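Local coordinates for protein TonB-dependent siderophore receptor (Pseudomonas aeruginosa 39016, PDB 5NEC) that probably carries ferric siderophores, and perhaps siderophore-drug conjugates, across the outer membrane in a TonB-dependent manner, at residues 311-316 / 331-336; 153-158 / 177-182; 74-79 / 597-602; 255-260 / 672-677. All coordinates share one frame; numbering follows the deposited sequence.

Interaction 1: residues 311-316 / 331-336; sequences YLWTQP and RQNNRV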
# COMPACT_ATOMS: atom_id res chain seq x y z
N TYR A 311 -7.29 -16.60 8.58
CA TYR A 311 -5.84 -16.78 8.55
C TYR A 311 -5.38 -17.64 9.72
O TYR A 311 -5.83 -17.43 10.84
CB TYR A 311 -5.10 -15.43 8.69
CG TYR A 311 -5.29 -14.40 7.59
CD1 TYR A 311 -6.01 -14.67 6.42
CD2 TYR A 311 -4.70 -13.13 7.70
CE1 TYR A 311 -6.16 -13.72 5.42
CE2 TYR A 311 -4.84 -12.17 6.69
CZ TYR A 311 -5.57 -12.48 5.56
OH TYR A 311 -5.73 -11.57 4.55
N LEU A 312 -4.47 -18.58 9.44
CA LEU A 312 -3.74 -19.35 10.46
C LEU A 312 -2.33 -19.63 9.95
O LEU A 312 -2.15 -20.33 8.93
CB LEU A 312 -4.44 -20.67 10.73
CG LEU A 312 -3.73 -21.75 11.57
CD1 LEU A 312 -3.43 -21.20 12.92
CD2 LEU A 312 -4.57 -23.00 11.74
N TRP A 313 -1.32 -19.13 10.66
CA TRP A 313 0.05 -19.23 10.17
C TRP A 313 1.03 -19.49 11.31
O TRP A 313 0.67 -19.44 12.49
CB TRP A 313 0.42 -17.97 9.37
CG TRP A 313 0.69 -16.75 10.18
CD1 TRP A 313 1.90 -16.26 10.50
CD2 TRP A 313 -0.27 -15.86 10.75
NE1 TRP A 313 1.78 -15.12 11.25
CE2 TRP A 313 0.45 -14.84 11.41
CE3 TRP A 313 -1.68 -15.80 10.75
CZ2 TRP A 313 -0.19 -13.77 12.10
CZ3 TRP A 313 -2.30 -14.74 11.42
CH2 TRP A 313 -1.55 -13.75 12.09
N THR A 314 2.28 -19.79 10.93
CA THR A 314 3.34 -20.16 11.87
C THR A 314 4.36 -19.03 12.03
O THR A 314 4.73 -18.38 11.06
CB THR A 314 4.05 -21.43 11.39
OG1 THR A 314 3.09 -22.50 11.26
CG2 THR A 314 5.18 -21.85 12.35
N GLN A 315 4.79 -18.79 13.26
CA GLN A 315 5.90 -17.86 13.55
C GLN A 315 7.05 -18.65 14.17
O GLN A 315 6.84 -19.40 15.12
CB GLN A 315 5.47 -16.76 14.50
CG GLN A 315 4.20 -16.09 14.06
CD GLN A 315 3.82 -14.89 14.90
OE1 GLN A 315 2.79 -14.27 14.63
NE2 GLN A 315 4.62 -14.55 15.92
N PRO A 316 8.27 -18.46 13.65
CA PRO A 316 9.39 -19.27 14.11
C PRO A 316 9.92 -18.86 15.48
O PRO A 316 10.55 -17.81 15.62
CB PRO A 316 10.43 -19.07 13.01
CG PRO A 316 10.14 -17.73 12.43
CD PRO A 316 8.70 -17.42 12.70
N ARG A 331 5.14 -21.77 16.69
CA ARG A 331 4.06 -21.01 17.29
C ARG A 331 3.05 -20.66 16.19
O ARG A 331 3.37 -20.36 15.03
CB ARG A 331 4.56 -19.77 18.02
CG ARG A 331 3.95 -18.44 17.67
CD ARG A 331 2.58 -18.12 18.23
NE ARG A 331 2.63 -16.70 18.57
CZ ARG A 331 1.61 -15.87 18.76
NH1 ARG A 331 0.34 -16.27 18.69
NH2 ARG A 331 1.88 -14.62 19.04
N GLN A 332 1.82 -20.69 16.63
CA GLN A 332 0.67 -20.61 15.79
C GLN A 332 0.08 -19.23 16.03
O GLN A 332 -0.10 -18.83 17.17
CB GLN A 332 -0.25 -21.74 16.23
CG GLN A 332 -1.67 -21.62 15.86
CD GLN A 332 -2.45 -20.64 16.68
OE1 GLN A 332 -3.03 -19.72 16.11
NE2 GLN A 332 -2.45 -20.77 18.00
N ASN A 333 -0.19 -18.49 14.97
CA ASN A 333 -0.96 -17.26 15.11
C ASN A 333 -2.10 -17.31 14.13
O ASN A 333 -2.04 -18.02 13.11
CB ASN A 333 -0.07 -16.06 14.85
CG ASN A 333 -0.54 -14.81 15.61
OD1 ASN A 333 -1.67 -14.72 16.10
ND2 ASN A 333 0.35 -13.85 15.72
N ASN A 334 -3.17 -16.59 14.45
CA ASN A 334 -4.38 -16.65 13.64
C ASN A 334 -5.26 -15.43 13.79
O ASN A 334 -5.15 -14.66 14.75
CB ASN A 334 -5.19 -17.90 13.99
CG ASN A 334 -5.86 -17.81 15.34
OD1 ASN A 334 -6.86 -17.13 15.50
ND2 ASN A 334 -5.32 -18.52 16.31
N ARG A 335 -6.14 -15.28 12.81
CA ARG A 335 -7.18 -14.26 12.85
C ARG A 335 -8.36 -14.65 11.95
O ARG A 335 -8.18 -15.09 10.81
CB ARG A 335 -6.61 -12.92 12.43
CG ARG A 335 -7.57 -11.78 12.73
CD ARG A 335 -6.93 -10.40 12.65
NE ARG A 335 -5.84 -10.34 11.67
CZ ARG A 335 -5.98 -10.41 10.34
NH1 ARG A 335 -7.17 -10.57 9.77
NH2 ARG A 335 -4.89 -10.35 9.59
N VAL A 336 -9.55 -14.53 12.51
CA VAL A 336 -10.79 -14.63 11.77
C VAL A 336 -11.51 -13.30 11.93
O VAL A 336 -11.75 -12.85 13.04
CB VAL A 336 -11.68 -15.78 12.25
CG1 VAL A 336 -12.95 -15.82 11.43
CG2 VAL A 336 -10.89 -17.09 12.17
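Asn333, Tyr311 and Arg335 have the most surface buried where 311-316 pairs with 331-336, the two arms of an antiparallel beta hairpin in the barrel wall. Asn333 sits opposite Trp313 in a hydrogen-bonded pair: Trp313 N reaches Asn333 O at 2.8 Å, and Asn333 N returns a bond to Trp313 O. Beside this pair the Asn333 side chain lies alongside the indole, its amide turned only 22° from the ring plane. Its CB makes a CH-pi contact over one face of the Trp313 six-membered ring, 3.8 Å from the centroid. With CG anti to the backbone N (chi1 -151°), the amide continues past Trp313 CZ2 and CH2.

At the next hydrogen-bonded pair, Tyr311 N donates to Arg335 O and Arg335 N to Tyr311 O. Their side chains run side by side in the same direction, and Arg335 NH2 comes within 3.4 Å of Tyr311 CD2, the guanidinium steeply inclined to the ring. Arg335 NH1 also has a weak bond to Gln309. Tyr311, Trp313, Gln315, Arg331, Asn333 and Arg335 share one face, where Pro90 touches both aromatic rings. On the other face Leu312 CD1 packs 3.5 Å from Gln332 CG.

At the end nearer the turn, Arg331 NE forms a salt bridge with Asp318, which also accepts a bond from Gln315 NE2. That leaves Gln315 OE1 for Asn333 ND2: the donor stands above the Gln315 carbonyl plane, yet the 2.7 Å bond is nearly straight, 176° at the hydrogen.

Interaction 2: residues 153-158 / 177-182; sequences QAKAGN and DLNQEF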
# COMPACT_ATOMS: atom_id res chain seq x y z
N GLN A 153 -12.32 2.74 -14.43
CA GLN A 153 -13.77 2.93 -14.60
C GLN A 153 -14.12 2.77 -16.08
O GLN A 153 -13.28 3.01 -16.96
CB GLN A 153 -14.23 4.33 -14.15
CG GLN A 153 -14.11 4.63 -12.66
CD GLN A 153 -15.03 3.78 -11.78
OE1 GLN A 153 -16.13 3.39 -12.19
NE2 GLN A 153 -14.57 3.48 -10.58
N ALA A 154 -15.37 2.37 -16.34
CA ALA A 154 -15.91 2.39 -17.70
C ALA A 154 -15.94 3.83 -18.17
O ALA A 154 -16.25 4.73 -17.39
CB ALA A 154 -17.29 1.77 -17.75
N LYS A 155 -15.57 4.02 -19.43
CA LYS A 155 -15.36 5.35 -19.99
C LYS A 155 -15.59 5.30 -21.50
O LYS A 155 -15.92 4.24 -22.05
CB LYS A 155 -13.95 5.82 -19.67
CG LYS A 155 -12.85 4.93 -20.26
CD LYS A 155 -11.47 5.34 -19.76
CE LYS A 155 -10.39 4.50 -20.44
NZ LYS A 155 -9.03 5.03 -20.15
N ALA A 156 -15.43 6.45 -22.17
CA ALA A 156 -15.54 6.49 -23.64
C ALA A 156 -14.40 5.71 -24.29
O ALA A 156 -13.31 5.64 -23.73
CB ALA A 156 -15.55 7.93 -24.13
N GLY A 157 -14.66 5.13 -25.45
CA GLY A 157 -13.69 4.29 -26.16
C GLY A 157 -14.18 2.85 -26.26
O GLY A 157 -15.03 2.42 -25.48
N ASN A 158 -13.67 2.12 -27.24
CA ASN A 158 -13.90 0.69 -27.35
C ASN A 158 -12.53 0.02 -27.40
O ASN A 158 -11.73 0.30 -28.31
CB ASN A 158 -14.72 0.35 -28.58
CG ASN A 158 -16.16 0.81 -28.46
OD1 ASN A 158 -16.97 0.17 -27.80
ND2 ASN A 158 -16.47 1.93 -29.09
N ASP A 177 -9.24 -6.92 -19.85
CA ASP A 177 -9.72 -5.55 -19.58
C ASP A 177 -10.49 -5.08 -20.83
O ASP A 177 -9.91 -4.59 -21.80
CB ASP A 177 -8.55 -4.62 -19.22
CG ASP A 177 -8.99 -3.20 -18.78
OD1 ASP A 177 -10.20 -2.94 -18.55
OD2 ASP A 177 -8.10 -2.32 -18.65
N LEU A 178 -11.81 -5.28 -20.78
CA LEU A 178 -12.73 -5.01 -21.88
C LEU A 178 -13.59 -3.79 -21.57
O LEU A 178 -14.18 -3.76 -20.51
CB LEU A 178 -13.63 -6.23 -22.06
CG LEU A 178 -14.76 -6.12 -23.08
CD1 LEU A 178 -14.87 -7.40 -23.86
CD2 LEU A 178 -16.09 -5.76 -22.42
N ASN A 179 -13.67 -2.82 -22.49
CA ASN A 179 -14.47 -1.60 -22.34
C ASN A 179 -15.26 -1.31 -23.63
O ASN A 179 -14.67 -1.05 -24.67
CB ASN A 179 -13.57 -0.41 -21.95
CG ASN A 179 -14.36 0.87 -21.66
OD1 ASN A 179 -14.57 1.25 -20.50
ND2 ASN A 179 -14.79 1.56 -22.72
N GLN A 180 -16.60 -1.32 -23.55
CA GLN A 180 -17.49 -1.21 -24.71
C GLN A 180 -18.54 -0.12 -24.52
O GLN A 180 -19.26 -0.13 -23.53
CB GLN A 180 -18.23 -2.54 -24.91
CG GLN A 180 -18.72 -2.81 -26.33
CD GLN A 180 -17.94 -3.92 -27.02
OE1 GLN A 180 -17.65 -4.97 -26.44
NE2 GLN A 180 -17.60 -3.69 -28.28
N GLU A 181 -18.64 0.81 -25.47
CA GLU A 181 -19.75 1.78 -25.48
C GLU A 181 -21.08 1.10 -25.83
O GLU A 181 -21.11 0.09 -26.53
CB GLU A 181 -19.48 2.92 -26.45
CG GLU A 181 -18.36 3.84 -26.01
CD GLU A 181 -18.17 5.05 -26.93
OE1 GLU A 181 -18.87 5.16 -27.96
OE2 GLU A 181 -17.30 5.91 -26.63
N PHE A 182 -22.16 1.65 -25.29
CA PHE A 182 -23.53 1.27 -25.69
C PHE A 182 -24.47 2.48 -25.46
O PHE A 182 -24.00 3.56 -25.09
CB PHE A 182 -23.98 -0.02 -24.98
CG PHE A 182 -24.22 0.13 -23.49
CD1 PHE A 182 -23.16 0.25 -22.59
CD2 PHE A 182 -25.51 0.13 -22.97
CE1 PHE A 182 -23.39 0.38 -21.23
CE2 PHE A 182 -25.75 0.26 -21.61
CZ PHE A 182 -24.68 0.38 -20.74
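Asn179 pushes its amide into the bend of 153-158 and is gripped there by backbone atoms. Its CG is anti to the backbone N (chi1 -175°), which carries the amide toward the loop. Asn179 OD1 accepts from Lys155 N at 3.1 Å, with the N-H in the carbonyl plane and on a lone pair. On the other branch, Asn179 ND2 donates to Lys155 O at 3.0 Å, the acceptor lying close to the amide plane, and makes a weak second bond to Gly157 O. Both branches of the amide thus engage Lys155, which fixes its rotation. Ala154 CA also closes to 3.3 Å from Asn179 OD1, and this buried end is flanked by Arg190.

The loop is the link from the plug's last strand, 146-151, into the barrel's first strand, 159-167, and 177-182 ends the second barrel strand. Asn179 therefore pins the plug-to-barrel connection against the wall just before the chain enters it, and its own backbone bonds to Phe159.

Toward solvent the contact thins to single bonds. Gly157 N donates to Glu181 OE2 at 3.0 Å, a straight bond that meets the carboxylate on its anti side and 32° out of its plane. Gly157 takes a backbone shape, phi positive, in which a beta carbon would collide with the carbonyl O of Ala156. At the exposed rim, Asn158 OD1 takes Glu181 N at 2.9 Å from above its carbonyl plane, while the Asn158 and Glu181 side chains cross at about a right angle. Ala156 CB merely rests 3.7 Å from Glu181 OE2.

Interaction 3: residues 74-79 / 597-602; sequences LRTVPG and KVFAGY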
# COMPACT_ATOMS: atom_id res chain seq x y z
N LEU A 74 4.86 -0.14 -5.10
CA LEU A 74 5.37 0.95 -4.25
C LEU A 74 6.89 0.89 -3.97
O LEU A 74 7.43 1.84 -3.43
CB LEU A 74 4.58 1.06 -2.94
CG LEU A 74 3.15 1.61 -3.08
CD1 LEU A 74 2.38 1.36 -1.78
CD2 LEU A 74 3.12 3.09 -3.45
N ARG A 75 7.57 -0.19 -4.36
CA ARG A 75 9.03 -0.21 -4.31
C ARG A 75 9.68 0.94 -5.11
O ARG A 75 10.80 1.33 -4.81
CB ARG A 75 9.59 -1.58 -4.74
CG ARG A 75 9.86 -1.80 -6.23
CD ARG A 75 10.07 -3.28 -6.53
NE ARG A 75 10.51 -3.57 -7.90
CZ ARG A 75 9.73 -3.85 -8.95
NH1 ARG A 75 8.39 -3.85 -8.88
NH2 ARG A 75 10.31 -4.12 -10.11
N THR A 76 8.95 1.47 -6.11
CA THR A 76 9.39 2.64 -6.88
C THR A 76 9.34 3.99 -6.15
O THR A 76 9.87 4.96 -6.64
CB THR A 76 8.58 2.78 -8.21
OG1 THR A 76 7.17 2.78 -7.94
CG2 THR A 76 8.91 1.66 -9.16
N VAL A 77 8.68 4.06 -5.00
CA VAL A 77 8.60 5.29 -4.23
C VAL A 77 9.33 5.07 -2.91
O VAL A 77 8.82 4.36 -2.03
CB VAL A 77 7.14 5.70 -3.97
CG1 VAL A 77 7.09 6.98 -3.14
CG2 VAL A 77 6.42 5.89 -5.29
N PRO A 78 10.50 5.70 -2.74
CA PRO A 78 11.35 5.40 -1.57
C PRO A 78 10.76 5.88 -0.27
O PRO A 78 10.01 6.85 -0.25
CB PRO A 78 12.63 6.17 -1.88
CG PRO A 78 12.15 7.37 -2.64
CD PRO A 78 10.99 6.88 -3.48
N GLY A 79 11.12 5.21 0.82
CA GLY A 79 10.65 5.58 2.17
C GLY A 79 9.27 5.06 2.59
O GLY A 79 8.74 5.47 3.63
N LYS A 597 13.38 7.59 -20.42
CA LYS A 597 12.43 7.92 -19.34
C LYS A 597 12.97 7.55 -17.96
O LYS A 597 13.78 6.64 -17.81
CB LYS A 597 11.10 7.20 -19.56
CG LYS A 597 10.38 7.68 -20.79
CD LYS A 597 8.92 7.27 -20.79
CE LYS A 597 8.78 5.77 -21.01
NZ LYS A 597 7.37 5.41 -21.32
N VAL A 598 12.49 8.27 -16.96
CA VAL A 598 12.93 8.08 -15.59
C VAL A 598 11.78 8.28 -14.58
O VAL A 598 10.92 9.14 -14.76
CB VAL A 598 14.15 8.97 -15.28
CG1 VAL A 598 13.74 10.42 -15.04
CG2 VAL A 598 14.94 8.43 -14.10
N PHE A 599 11.76 7.42 -13.56
CA PHE A 599 10.89 7.58 -12.41
C PHE A 599 11.73 7.21 -11.20
O PHE A 599 12.15 6.07 -11.05
CB PHE A 599 9.69 6.65 -12.55
CG PHE A 599 8.63 6.85 -11.52
CD1 PHE A 599 7.67 7.87 -11.67
CD2 PHE A 599 8.55 6.02 -10.40
CE1 PHE A 599 6.67 8.07 -10.73
CE2 PHE A 599 7.55 6.20 -9.45
CZ PHE A 599 6.61 7.23 -9.61
N ALA A 600 12.03 8.20 -10.36
CA ALA A 600 13.07 8.07 -9.34
C ALA A 600 12.86 9.00 -8.16
O ALA A 600 12.25 10.04 -8.29
CB ALA A 600 14.45 8.31 -9.96
N GLY A 601 13.34 8.59 -6.98
CA GLY A 601 13.30 9.43 -5.78
C GLY A 601 14.35 9.08 -4.75
O GLY A 601 14.90 7.98 -4.76
N TYR A 602 14.64 10.02 -3.87
CA TYR A 602 15.52 9.79 -2.73
C TYR A 602 14.78 10.26 -1.49
O TYR A 602 14.06 11.24 -1.54
CB TYR A 602 16.88 10.52 -2.87
CG TYR A 602 17.69 10.53 -1.57
CD1 TYR A 602 18.39 9.40 -1.14
CD2 TYR A 602 17.69 11.65 -0.74
CE1 TYR A 602 19.09 9.40 0.08
CE2 TYR A 602 18.39 11.66 0.46
CZ TYR A 602 19.08 10.55 0.86
OH TYR A 602 19.75 10.59 2.06
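The plug of this TonB-dependent receptor meets the inner side of its barrel here: Thr76, Val77 and Pro78, following helix 70-74, lean on strand residues Phe599 and Gly601. Phe599 points toward the plug, its CG anti to the backbone N (chi1 -172°), and offers its CE2 corner. Thr76 CB lies 3.8 Å from Phe599 CE2, with the two side chains crossing at about a right angle. The Thr76 hydroxyl is equally near that carbon but is bonded to Ala73 O, so its contact with the ring is one of packing. Val77 CG2 comes to the ring edge, near its plane, at 4.3 Å from Phe599 CE2.

Val77 N bonds back to Leu74 O at 3.0 Å, closing a type I beta turn over Leu74 to Val77 that presents Thr76 to the barrel. This is the plug-in-barrel architecture of the family, with a compact domain seated inside a long-stranded barrel. Val61 of helix 59-64 and Thr55 of strand 54-57 also touch Phe599, so several plug elements touch the ring.

At Gly601 the strand has no side chain. Pro78 settles on the Gly601 backbone, its CG 3.5 Å from Gly601 C, and touches Ser640 on the next strand. The proline sits close against the glycine, where a beta carbon would point toward the plug and crowd Pro78 CD.

Interaction 4: residues 255-260 / 672-677; sequences HNPDKP and TVYVPD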
# COMPACT_ATOMS: atom_id res chain seq x y z
N HIS A 255 22.10 -1.37 21.95
CA HIS A 255 23.51 -1.24 21.63
C HIS A 255 24.02 -2.37 20.73
O HIS A 255 24.84 -2.13 19.84
CB HIS A 255 24.31 -1.11 22.92
CG HIS A 255 23.80 -0.03 23.82
ND1 HIS A 255 23.54 1.26 23.38
CD2 HIS A 255 23.48 -0.05 25.13
CE1 HIS A 255 23.08 1.98 24.39
NE2 HIS A 255 23.05 1.22 25.47
N ASN A 256 23.53 -3.60 20.97
CA ASN A 256 23.82 -4.76 20.12
C ASN A 256 22.50 -5.40 19.69
O ASN A 256 22.06 -6.39 20.27
CB ASN A 256 24.71 -5.78 20.84
CG ASN A 256 25.96 -5.14 21.38
OD1 ASN A 256 26.93 -4.92 20.64
ND2 ASN A 256 25.93 -4.78 22.64
N PRO A 257 21.85 -4.81 18.68
CA PRO A 257 20.56 -5.35 18.25
C PRO A 257 20.71 -6.64 17.45
O PRO A 257 21.74 -6.84 16.84
CB PRO A 257 19.99 -4.21 17.38
CG PRO A 257 21.19 -3.54 16.82
CD PRO A 257 22.20 -3.59 17.93
N ASP A 258 19.68 -7.47 17.45
CA ASP A 258 19.67 -8.71 16.65
C ASP A 258 19.02 -8.58 15.27
O ASP A 258 18.14 -7.76 15.06
CB ASP A 258 19.01 -9.85 17.43
CG ASP A 258 19.98 -10.57 18.37
OD1 ASP A 258 21.13 -10.90 17.96
OD2 ASP A 258 19.57 -10.86 19.52
N LYS A 259 19.48 -9.41 14.34
CA LYS A 259 18.98 -9.49 12.99
C LYS A 259 18.61 -10.97 12.63
O LYS A 259 18.89 -11.87 13.41
CB LYS A 259 20.02 -8.91 12.03
CG LYS A 259 21.33 -9.69 11.98
CD LYS A 259 22.20 -9.17 10.85
CE LYS A 259 23.34 -10.12 10.51
NZ LYS A 259 23.53 -10.12 9.03
N PRO A 260 17.96 -11.20 11.47
CA PRO A 260 17.52 -12.57 11.20
C PRO A 260 18.65 -13.57 11.18
O PRO A 260 19.73 -13.25 10.75
CB PRO A 260 16.88 -12.46 9.80
CG PRO A 260 16.39 -11.07 9.74
CD PRO A 260 17.43 -10.26 10.47
N THR A 672 15.91 -3.03 19.33
CA THR A 672 16.62 -4.27 19.69
C THR A 672 16.64 -5.31 18.57
O THR A 672 17.39 -6.29 18.64
CB THR A 672 16.02 -4.94 20.95
OG1 THR A 672 14.70 -5.44 20.67
CG2 THR A 672 15.96 -3.95 22.11
N VAL A 673 15.81 -5.11 17.54
CA VAL A 673 15.80 -6.00 16.37
C VAL A 673 15.71 -5.17 15.09
O VAL A 673 15.18 -4.06 15.09
CB VAL A 673 14.65 -7.04 16.40
CG1 VAL A 673 14.81 -7.96 17.60
CG2 VAL A 673 13.27 -6.38 16.42
N TYR A 674 16.26 -5.72 14.01
CA TYR A 674 16.38 -4.97 12.76
C TYR A 674 16.62 -5.91 11.60
O TYR A 674 16.97 -7.07 11.81
CB TYR A 674 17.52 -3.93 12.85
CG TYR A 674 18.92 -4.47 12.63
CD1 TYR A 674 19.64 -5.03 13.68
CD2 TYR A 674 19.53 -4.40 11.38
CE1 TYR A 674 20.93 -5.51 13.50
CE2 TYR A 674 20.80 -4.88 11.17
CZ TYR A 674 21.51 -5.43 12.23
OH TYR A 674 22.77 -5.91 12.00
N VAL A 675 16.41 -5.40 10.39
CA VAL A 675 16.80 -6.07 9.16
C VAL A 675 17.82 -5.21 8.45
O VAL A 675 17.66 -3.98 8.41
CB VAL A 675 15.63 -6.41 8.21
CG1 VAL A 675 14.68 -7.39 8.90
CG2 VAL A 675 14.91 -5.17 7.69
N PRO A 676 18.87 -5.83 7.90
CA PRO A 676 19.94 -5.05 7.32
C PRO A 676 19.54 -4.34 6.01
O PRO A 676 18.55 -4.70 5.38
CB PRO A 676 21.02 -6.09 7.04
CG PRO A 676 20.26 -7.34 6.76
CD PRO A 676 19.05 -7.28 7.66
N ASP A 677 20.33 -3.34 5.64
CA ASP A 677 20.20 -2.64 4.38
C ASP A 677 20.51 -3.55 3.20
O ASP A 677 21.14 -4.60 3.38
CB ASP A 677 21.10 -1.38 4.35
CG ASP A 677 22.60 -1.68 4.28
OD1 ASP A 677 23.05 -2.72 4.77
OD2 ASP A 677 23.36 -0.84 3.73
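Asp258 O receives Tyr674 N at 3.0 Å and a CA-H...O contact from Val673 CA at 3.2 Å. The amide comes in nearly along the C=O axis, although the bond is bent at its hydrogen, 138°. Two residues before Tyr674, Thr672 O accepts from Asp258 N at 2.8 Å. The two bonds make a single backbone bridge between Asp258 and Val673.

Beside this bridge the Tyr674 ring is held between neighbours from the loop. Its CG lies between the backbone N and the carbonyl carbon (chi1 81°), and the ring runs alongside Lys259, pointing the same way. Lys259 CB sits over one face, offset toward the rim and 4.0 Å from the Tyr674 ring centroid, a CH-pi contact; farther out, Lys259 CD reaches 3.5 Å from Tyr674 OH. Pro257 approaches differently: its O lies at the ring edge, in plane, and its CG packs 3.8 Å from Tyr674 CD1. Lys664 adds a cation-pi interaction with the same ring.

Beyond the tyrosine, Pro260 CG touches Val675 CG1 at 4.1 Å. The Asp258 carboxylate turns back into its own loop, to Arg252 and Ser249. The bridge thus ties the long loop between strands 244-245 and 276-291 to the start of barrel strand 674-688, which pairs with 653-666, while Phe708 of strand 708-711 and Ala717 of strand 716-719 pack against both Pro260 and Val675.

From the N terminus, the chain first passes plug segment 74-79, whose partner on the barrel wall comes over 500 residues later, so interaction 3 closes a very long loop. Inside it, interaction 2 closes a short one, tethering the plug-to-barrel connection to the second barrel strand. The chain then reaches 255-260, opening interaction 4, and interaction 1 closes its hairpin within that span. Strand 597-602 follows before 672-677, so interactions 3 and 4 cross. Interaction 1 joins the two strands of a hairpin and interaction 4 a loop to a strand start; the two do not touch, their nearest atoms being about 9 Å apart. Interactions 2 and 4 lie far apart, centres about 51 Å from each other.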